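Local atomic coordinates of cytoplasmic protein (Cryptococcus neoformans var. grubii serotype A, PDB entry 7LPO), a protein that probably hydrolyses steryl beta-glucosides, releasing the sugar from its sterol, as a fungal member of glycoside hydrolase family 5. Residues F103-L108 / P157-Y162; G60-A65 / S148-G153. All blocks are in the same frame, centred on the assembly; numbering follows the deposited sequence.

Interaction 1: residues F103-L108 / P157-Y162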
ATOM      1  N   PHE A 103      -1.717   3.857  -9.465  1.00 14.68           N
ATOM      2  CA  PHE A 103      -1.111   4.640 -10.532  1.00 14.70           C
ATOM      3  C   PHE A 103       0.058   5.417  -9.943  1.00 16.06           C
ATOM      4  O   PHE A 103       0.121   5.666  -8.738  1.00 14.73           O
ATOM      5  CB  PHE A 103      -2.116   5.593 -11.206  1.00 14.68           C
ATOM      6  CG  PHE A 103      -2.569   6.716 -10.329  1.00 15.05           C
ATOM      7  CD1 PHE A 103      -3.618   6.535  -9.442  1.00 17.20           C
ATOM      8  CD2 PHE A 103      -1.949   7.944 -10.380  1.00 16.15           C
ATOM      9  CE1 PHE A 103      -4.043   7.556  -8.623  1.00 17.45           C
ATOM     10  CE2 PHE A 103      -2.369   8.978  -9.565  1.00 17.38           C
ATOM     11  CZ  PHE A 103      -3.419   8.784  -8.684  1.00 17.95           C
ATOM     12  N   THR A 104       1.004   5.793 -10.795  1.00 15.14           N
ATOM     13  CA  THR A 104       2.172   6.520 -10.326  1.00 14.77           C
ATOM     14  C   THR A 104       2.223   7.906 -10.945  1.00 14.77           C
ATOM     15  O   THR A 104       1.738   8.139 -12.055  1.00 16.12           O
ATOM     16  CB  THR A 104       3.476   5.774 -10.632  1.00 16.26           C
ATOM     17  OG1 THR A 104       3.653   5.677 -12.052  1.00 16.30           O
ATOM     18  CG2 THR A 104       3.431   4.378  -9.984  1.00 16.63           C
ATOM     19  N   TRP A 105       2.804   8.830 -10.183  1.00 14.82           N
ATOM     20  CA  TRP A 105       3.133  10.151 -10.702  1.00 16.26           C
ATOM     21  C   TRP A 105       3.937  10.054 -11.993  1.00 17.80           C
ATOM     22  O   TRP A 105       3.710  10.824 -12.937  1.00 14.33           O
ATOM     23  CB  TRP A 105       3.895  10.901  -9.616  1.00 14.33           C
ATOM     24  CG  TRP A 105       4.239  12.317  -9.888  1.00 15.26           C
ATOM     25  CD1 TRP A 105       3.815  13.094 -10.917  1.00 14.35           C
ATOM     26  CD2 TRP A 105       5.093  13.132  -9.087  1.00 15.79           C
ATOM     27  NE1 TRP A 105       4.352  14.344 -10.804  1.00 14.37           N
ATOM     28  CE2 TRP A 105       5.152  14.389  -9.693  1.00 14.40           C
ATOM     29  CE3 TRP A 105       5.814  12.915  -7.906  1.00 16.20           C
ATOM     30  CZ2 TRP A 105       5.908  15.432  -9.167  1.00 14.44           C
ATOM     31  CZ3 TRP A 105       6.572  13.945  -7.393  1.00 16.85           C
ATOM     32  CH2 TRP A 105       6.609  15.190  -8.022  1.00 14.47           C
ATOM     33  N   GLU A 106       4.868   9.097 -12.061  1.00 15.98           N
ATOM     34  CA  GLU A 106       5.689   8.964 -13.259  1.00 14.32           C
ATOM     35  C   GLU A 106       4.823   8.720 -14.484  1.00 17.79           C
ATOM     36  O   GLU A 106       5.086   9.276 -15.558  1.00 14.30           O
ATOM     37  CB  GLU A 106       6.697   7.826 -13.107  1.00 16.65           C
ATOM     38  CG  GLU A 106       7.457   7.518 -14.395  1.00 18.17           C
ATOM     39  CD  GLU A 106       8.437   6.354 -14.277  1.00 20.13           C
ATOM     40  OE1 GLU A 106       9.240   6.184 -15.209  1.00 22.05           O
ATOM     41  OE2 GLU A 106       8.420   5.610 -13.267  1.00 20.58           O
ATOM     42  N   SER A 107       3.808   7.858 -14.353  1.00 16.19           N
ATOM     43  CA  SER A 107       2.984   7.504 -15.502  1.00 18.62           C
ATOM     44  C   SER A 107       2.152   8.683 -15.990  1.00 17.53           C
ATOM     45  O   SER A 107       1.714   8.680 -17.149  1.00 18.02           O
ATOM     46  CB  SER A 107       2.079   6.313 -15.161  1.00 20.52           C
ATOM     47  OG  SER A 107       1.069   6.673 -14.226  1.00 21.48           O
ATOM     48  N   LEU A 108       1.965   9.701 -15.150  1.00 18.11           N
ATOM     49  CA  LEU A 108       1.190  10.876 -15.517  1.00 17.60           C
ATOM     50  C   LEU A 108       2.034  12.040 -16.025  1.00 17.02           C
ATOM     51  O   LEU A 108       1.517  12.870 -16.783  1.00 16.50           O
ATOM     52  CB  LEU A 108       0.372  11.374 -14.320  1.00 16.55           C
ATOM     53  CG  LEU A 108      -0.720  10.478 -13.753  1.00 17.83           C
ATOM     54  CD1 LEU A 108      -1.307  11.119 -12.487  1.00 17.96           C
ATOM     55  CD2 LEU A 108      -1.818  10.208 -14.764  1.00 18.20           C
ATOM     56  N   PRO A 157       8.558  10.856 -11.399  1.00 14.43           N
ATOM     57  CA  PRO A 157       9.301  10.853 -12.664  1.00 14.46           C
ATOM     58  C   PRO A 157      10.764  11.210 -12.457  1.00 14.52           C
ATOM     59  O   PRO A 157      11.139  11.897 -11.505  1.00 14.54           O
ATOM     60  CB  PRO A 157       8.578  11.903 -13.518  1.00 14.44           C
ATOM     61  CG  PRO A 157       7.850  12.774 -12.548  1.00 14.42           C
ATOM     62  CD  PRO A 157       7.511  11.893 -11.362  1.00 14.40           C
ATOM     63  N   LEU A 158      11.593  10.731 -13.385  1.00 14.72           N
ATOM     64  CA  LEU A 158      13.038  10.896 -13.261  1.00 14.80           C
ATOM     65  C   LEU A 158      13.447  12.358 -13.116  1.00 14.68           C
ATOM     66  O   LEU A 158      14.450  12.657 -12.454  1.00 14.73           O
ATOM     67  CB  LEU A 158      13.729  10.278 -14.477  1.00 15.90           C
ATOM     68  CG  LEU A 158      15.231  10.487 -14.642  1.00 16.75           C
ATOM     69  CD1 LEU A 158      16.013   9.755 -13.564  1.00 17.35           C
ATOM     70  CD2 LEU A 158      15.637  10.003 -16.029  1.00 17.49           C
ATOM     71  N   TRP A 159      12.701  13.281 -13.719  1.00 14.63           N
ATOM     72  CA  TRP A 159      13.151  14.660 -13.661  1.00 14.66           C
ATOM     73  C   TRP A 159      13.077  15.245 -12.255  1.00 14.66           C
ATOM     74  O   TRP A 159      13.692  16.288 -12.015  1.00 14.70           O
ATOM     75  CB  TRP A 159      12.366  15.530 -14.649  1.00 14.63           C
ATOM     76  CG  TRP A 159      10.859  15.547 -14.526  1.00 14.57           C
ATOM     77  CD1 TRP A 159       9.971  14.879 -15.311  1.00 14.52           C
ATOM     78  CD2 TRP A 159      10.079  16.310 -13.600  1.00 14.54           C
ATOM     79  NE1 TRP A 159       8.685  15.170 -14.931  1.00 14.47           N
ATOM     80  CE2 TRP A 159       8.724  16.046 -13.880  1.00 14.48           C
ATOM     81  CE3 TRP A 159      10.396  17.193 -12.566  1.00 14.56           C
ATOM     82  CZ2 TRP A 159       7.688  16.622 -13.157  1.00 14.45           C
ATOM     83  CZ3 TRP A 159       9.365  17.765 -11.847  1.00 14.52           C
ATOM     84  CH2 TRP A 159       8.026  17.477 -12.144  1.00 14.47           C
ATOM     85  N   THR A 160      12.366  14.601 -11.316  1.00 14.62           N
ATOM     86  CA  THR A 160      12.361  15.123  -9.950  1.00 14.62           C
ATOM     87  C   THR A 160      13.731  14.982  -9.298  1.00 14.69           C
ATOM     88  O   THR A 160      14.113  15.820  -8.474  1.00 14.71           O
ATOM     89  CB  THR A 160      11.302  14.427  -9.079  1.00 14.57           C
ATOM     90  OG1 THR A 160      11.552  13.011  -9.017  1.00 14.57           O
ATOM     91  CG2 THR A 160       9.906  14.696  -9.626  1.00 14.51           C
ATOM     92  N   LEU A 161      14.478  13.934  -9.645  1.00 14.76           N
ATOM     93  CA  LEU A 161      15.842  13.798  -9.138  1.00 15.18           C
ATOM     94  C   LEU A 161      16.711  14.975  -9.572  1.00 14.83           C
ATOM     95  O   LEU A 161      17.450  15.557  -8.765  1.00 14.87           O
ATOM     96  CB  LEU A 161      16.457  12.488  -9.627  1.00 14.79           C
ATOM     97  CG  LEU A 161      16.153  11.229  -8.823  1.00 14.77           C
ATOM     98  CD1 LEU A 161      14.693  10.891  -8.963  1.00 14.70           C
ATOM     99  CD2 LEU A 161      17.016  10.066  -9.296  1.00 17.15           C
ATOM    100  N   TYR A 162      16.663  15.314 -10.861  1.00 14.83           N
ATOM    101  CA  TYR A 162      17.416  16.462 -11.347  1.00 14.88           C
ATOM    102  C   TYR A 162      16.957  17.741 -10.670  1.00 14.87           C
ATOM    103  O   TYR A 162      17.781  18.587 -10.310  1.00 14.93           O
ATOM    104  CB  TYR A 162      17.263  16.567 -12.858  1.00 14.87           C
ATOM    105  CG  TYR A 162      18.024  15.527 -13.615  1.00 14.90           C
ATOM    106  CD1 TYR A 162      19.407  15.591 -13.714  1.00 14.98           C
ATOM    107  CD2 TYR A 162      17.373  14.480 -14.229  1.00 14.86           C
ATOM    108  CE1 TYR A 162      20.114  14.656 -14.415  1.00 15.01           C
ATOM    109  CE2 TYR A 162      18.077  13.534 -14.939  1.00 14.89           C
ATOM    110  CZ  TYR A 162      19.447  13.634 -15.032  1.00 14.97           C
ATOM    111  OH  TYR A 162      20.150  12.693 -15.737  1.00 15.00           O
TER
HETATM  112  O   HOH W   1      10.225   9.519 -15.538  1.00 14.79           O
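W105, in the first turn of helix 105-109 after strand 98-104, meets P157. T104 sits just ahead of that helix as its N-cap: its OG1 accepts from S107 N at 3.2 Å, while S107 OG turns back to the T104 carbonyl oxygen, arriving in the carbonyl plane on a lone pair. W105 CG is anti to the backbone N (chi1 -175°), beside the carbonyl carbon, and the side chains of W105 and P157 cross at about a right angle. P157 CD lies over one face of the indole, 3.6 Å from the centroid of the five-membered ring and 14° off its normal, a clear CH-pi contact. Farther out on the same indole, CH2 meets the T160 methyl CG2 tip to tip at 3.7 Å, and CZ2 comes within 4.2 Å of W159 CH2. The segments belong to the TIM barrel of a family 5 glycoside hydrolase: helix 105-109, following a parallel strand of the barrel, packs on the loop residue P157 and on W159 and T160 of helix 159-163. F240 adds an edge-to-face partner to W105, whose NE1 is bonded to E109. T160 OG1 donates to P157 O at 2.8 Å, nearly along the C=O axis, and that oxygen also accepts from T160 N. Next along, E106 lays its backbone and CB against the proline, CA lying 3.9 Å from P157 N. Its extended chain carries the carboxylate to a salt bridge with R149; a water that accepts from L158 N at 2.8 Å donates only weakly to E106 OE1.

Interaction 2: residues G60-A65 / S148-G153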
ATOM      1  N   GLY A  60      17.728  -0.089 -21.178  1.00 24.90           N
ATOM      2  CA  GLY A  60      16.609   0.789 -21.451  1.00 22.04           C
ATOM      3  C   GLY A  60      16.054   1.525 -20.247  1.00 22.67           C
ATOM      4  O   GLY A  60      15.233   2.436 -20.427  1.00 23.11           O
ATOM      5  N   PHE A  61      16.498   1.177 -19.034  1.00 22.96           N
ATOM      6  CA  PHE A  61      15.945   1.744 -17.806  1.00 21.34           C
ATOM      7  C   PHE A  61      16.125   3.255 -17.762  1.00 20.38           C
ATOM      8  O   PHE A  61      15.157   4.007 -17.598  1.00 22.45           O
ATOM      9  CB  PHE A  61      16.619   1.061 -16.608  1.00 21.78           C
ATOM     10  CG  PHE A  61      16.206   1.600 -15.261  1.00 19.85           C
ATOM     11  CD1 PHE A  61      14.968   1.304 -14.729  1.00 20.28           C
ATOM     12  CD2 PHE A  61      17.080   2.375 -14.518  1.00 16.97           C
ATOM     13  CE1 PHE A  61      14.602   1.788 -13.478  1.00 20.96           C
ATOM     14  CE2 PHE A  61      16.724   2.856 -13.280  1.00 17.85           C
ATOM     15  CZ  PHE A  61      15.487   2.562 -12.752  1.00 18.97           C
ATOM     16  N   TRP A  62      17.360   3.719 -17.917  1.00 16.78           N
ATOM     17  CA  TRP A  62      17.630   5.150 -17.870  1.00 16.56           C
ATOM     18  C   TRP A  62      17.245   5.847 -19.175  1.00 18.75           C
ATOM     19  O   TRP A  62      16.677   6.946 -19.151  1.00 17.87           O
ATOM     20  CB  TRP A  62      19.113   5.380 -17.583  1.00 16.46           C
ATOM     21  CG  TRP A  62      19.581   4.905 -16.250  1.00 18.86           C
ATOM     22  CD1 TRP A  62      20.448   3.876 -16.002  1.00 20.31           C
ATOM     23  CD2 TRP A  62      19.219   5.436 -14.977  1.00 20.09           C
ATOM     24  NE1 TRP A  62      20.668   3.751 -14.659  1.00 20.71           N
ATOM     25  CE2 TRP A  62      19.915   4.688 -14.001  1.00 21.94           C
ATOM     26  CE3 TRP A  62      18.388   6.477 -14.561  1.00 21.42           C
ATOM     27  CZ2 TRP A  62      19.783   4.932 -12.631  1.00 21.46           C
ATOM     28  CZ3 TRP A  62      18.255   6.719 -13.190  1.00 22.80           C
ATOM     29  CH2 TRP A  62      18.952   5.950 -12.247  1.00 22.11           C
ATOM     30  N   GLU A  63      17.540   5.222 -20.319  1.00 20.80           N
ATOM     31  CA  GLU A  63      17.403   5.909 -21.602  1.00 22.75           C
ATOM     32  C   GLU A  63      15.962   6.315 -21.885  1.00 23.22           C
ATOM     33  O   GLU A  63      15.705   7.429 -22.360  1.00 23.59           O
ATOM     34  CB  GLU A  63      17.919   5.019 -22.730  1.00 24.52           C
ATOM     35  CG  GLU A  63      19.414   4.780 -22.710  1.00 29.06           C
ATOM     36  CD  GLU A  63      19.810   3.602 -21.830  1.00 34.05           C
ATOM     37  OE1 GLU A  63      18.940   3.059 -21.106  1.00 35.74           O
ATOM     38  OE2 GLU A  63      21.000   3.216 -21.854  1.00 36.31           O
ATOM     39  N   THR A  64      15.008   5.420 -21.630  1.00 24.43           N
ATOM     40  CA  THR A  64      13.621   5.760 -21.924  1.00 23.53           C
ATOM     41  C   THR A  64      13.143   6.898 -21.032  1.00 20.42           C
ATOM     42  O   THR A  64      12.412   7.783 -21.487  1.00 17.86           O
ATOM     43  CB  THR A  64      12.715   4.539 -21.765  1.00 27.35           C
ATOM     44  OG1 THR A  64      12.890   3.972 -20.464  1.00 31.03           O
ATOM     45  CG2 THR A  64      13.041   3.484 -22.818  1.00 27.66           C
ATOM     46  N   ALA A  65      13.545   6.896 -19.757  1.00 18.73           N
ATOM     47  CA  ALA A  65      13.099   7.956 -18.856  1.00 19.06           C
ATOM     48  C   ALA A  65      13.785   9.279 -19.189  1.00 18.94           C
ATOM     49  O   ALA A  65      13.162  10.349 -19.115  1.00 17.65           O
ATOM     50  CB  ALA A  65      13.355   7.554 -17.401  1.00 19.07           C
ATOM     51  N   SER A 148      10.832   6.795  -6.022  1.00 14.51           N
ATOM     52  CA  SER A 148      10.746   6.547  -7.460  1.00 14.50           C
ATOM     53  C   SER A 148      11.484   5.270  -7.829  1.00 14.53           C
ATOM     54  O   SER A 148      12.294   4.762  -7.055  1.00 14.56           O
ATOM     55  CB  SER A 148      11.334   7.716  -8.259  1.00 14.53           C
ATOM     56  OG  SER A 148      12.715   7.862  -7.977  1.00 14.59           O
ATOM     57  N   ARG A 149      11.211   4.774  -9.043  1.00 14.52           N
ATOM     58  CA  ARG A 149      11.984   3.649  -9.577  1.00 17.60           C
ATOM     59  C   ARG A 149      13.478   3.960  -9.596  1.00 14.62           C
ATOM     60  O   ARG A 149      14.313   3.083  -9.349  1.00 14.66           O
ATOM     61  CB  ARG A 149      11.541   3.309 -11.001  1.00 15.89           C
ATOM     62  CG  ARG A 149      10.143   2.777 -11.153  1.00 16.09           C
ATOM     63  CD  ARG A 149       9.915   2.232 -12.565  1.00 15.76           C
ATOM     64  NE  ARG A 149      10.039   3.255 -13.612  1.00 16.93           N
ATOM     65  CZ  ARG A 149      10.769   3.119 -14.718  1.00 19.58           C
ATOM     66  NH1 ARG A 149      11.461   2.012 -14.937  1.00 21.46           N
ATOM     67  NH2 ARG A 149      10.805   4.094 -15.616  1.00 22.17           N
ATOM     68  N   PHE A 150      13.832   5.201  -9.914  1.00 14.64           N
ATOM     69  CA  PHE A 150      15.224   5.621 -10.041  1.00 14.81           C
ATOM     70  C   PHE A 150      15.924   5.737  -8.699  1.00 14.74           C
ATOM     71  O   PHE A 150      17.149   5.876  -8.680  1.00 14.80           O
ATOM     72  CB  PHE A 150      15.231   6.932 -10.834  1.00 14.71           C
ATOM     73  CG  PHE A 150      14.259   6.893 -11.987  1.00 14.66           C
ATOM     74  CD1 PHE A 150      14.535   6.127 -13.108  1.00 14.68           C
ATOM     75  CD2 PHE A 150      13.037   7.530 -11.906  1.00 14.61           C
ATOM     76  CE1 PHE A 150      13.641   6.031 -14.132  1.00 15.72           C
ATOM     77  CE2 PHE A 150      12.129   7.435 -12.933  1.00 14.67           C
ATOM     78  CZ  PHE A 150      12.428   6.683 -14.049  1.00 15.51           C
ATOM     79  N   THR A 151      15.185   5.642  -7.589  1.00 14.70           N
ATOM     80  CA  THR A 151      15.771   5.617  -6.257  1.00 14.73           C
ATOM     81  C   THR A 151      15.401   4.341  -5.509  1.00 14.71           C
ATOM     82  O   THR A 151      15.483   4.301  -4.277  1.00 14.72           O
ATOM     83  CB  THR A 151      15.368   6.856  -5.454  1.00 14.71           C
ATOM     84  OG1 THR A 151      13.973   7.123  -5.602  1.00 14.65           O
ATOM     85  CG2 THR A 151      16.137   8.064  -5.960  1.00 18.08           C
ATOM     86  N   GLY A 152      15.002   3.297  -6.237  1.00 18.40           N
ATOM     87  CA  GLY A 152      14.899   1.948  -5.700  1.00 15.58           C
ATOM     88  C   GLY A 152      13.510   1.349  -5.691  1.00 16.16           C
ATOM     89  O   GLY A 152      13.343   0.242  -5.156  1.00 15.68           O
ATOM     90  N   GLY A 153      12.496   2.026  -6.232  1.00 16.74           N
ATOM     91  CA  GLY A 153      11.129   1.586  -6.038  1.00 17.98           C
ATOM     92  C   GLY A 153      10.145   1.923  -7.136  1.00 15.07           C
ATOM     93  O   GLY A 153      10.108   1.264  -8.180  1.00 15.07           O
TER
HETATM   94  O   HOH W   2      12.704   3.056 -17.557  1.00 26.01           O
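R149 and F150 reach helix 61-66 from a loop of the TIM barrel, the one that runs from strand 137-143 to helix 159-163, and F150 joins F61 and W62 in a buried aromatic cluster. The loop is tied up from S148 onward: S148 O accepts from T151 N and G153 N, which come from opposite faces of its plane, and S148 OG donates to T151 OG1. R149 follows in a short 3-10 segment. Its chain bends at chi3 (-63°), which sets the position of NE. The side chain and that of F61 slide past each other in opposite directions; NH1 lies 3.5 Å from F61 CE1, and the guanidinium plane is 81° from the ring. The carboxylate of E106 probably helps to balance the arginine's charge in this buried setting.

F150 supplies most of the apolar contact on the loop side. Its CD1 touches F61 CZ at 3.7 Å and W62 CZ3 at 3.8 Å, and the F150 ring lies at 46° to that of F61. Around the far end of the ring, CZ and CE1 both touch the methyl of A65, CB lying 3.6 Å from CZ. The two aromatic side chains of the helix also pack on each other, with F61 CD2 above the centre of the W62 ring. W62 NE1 is bonded to E182, and L161 of helix 159-163 touches F150 as well. No direct hydrogen bond joins the segments. Instead one water bridges them: it accepts from R149 NH2 at 2.9 Å, donates to F61 O at 2.6 Å, and donates to T64 OG1 at 3.1 Å.

How the interactions relate
The centres of interactions 1 and 2 lie about 9 Å apart, on the same side of the chain's centre, and the two meet directly. Their segments alternate along the chain: 60-65, 103-108, 148-153, 157-162. Strands 98-104 and 137-143 are parallel neighbours in the barrel. Segments 148-153 and 157-162 follow each other closely after strand 137-143, so that one excursion serves both contacts. The connection between the two contacts is the E106-R149 salt bridge, with OE1 2.6 Å from NH2. Packing continues from L158 CD2 to A65 CB, 3.6 Å away. Helices 61-66, 105-109 and 159-163 are thus brought together by neighbouring buried contacts in the TIM-barrel domain.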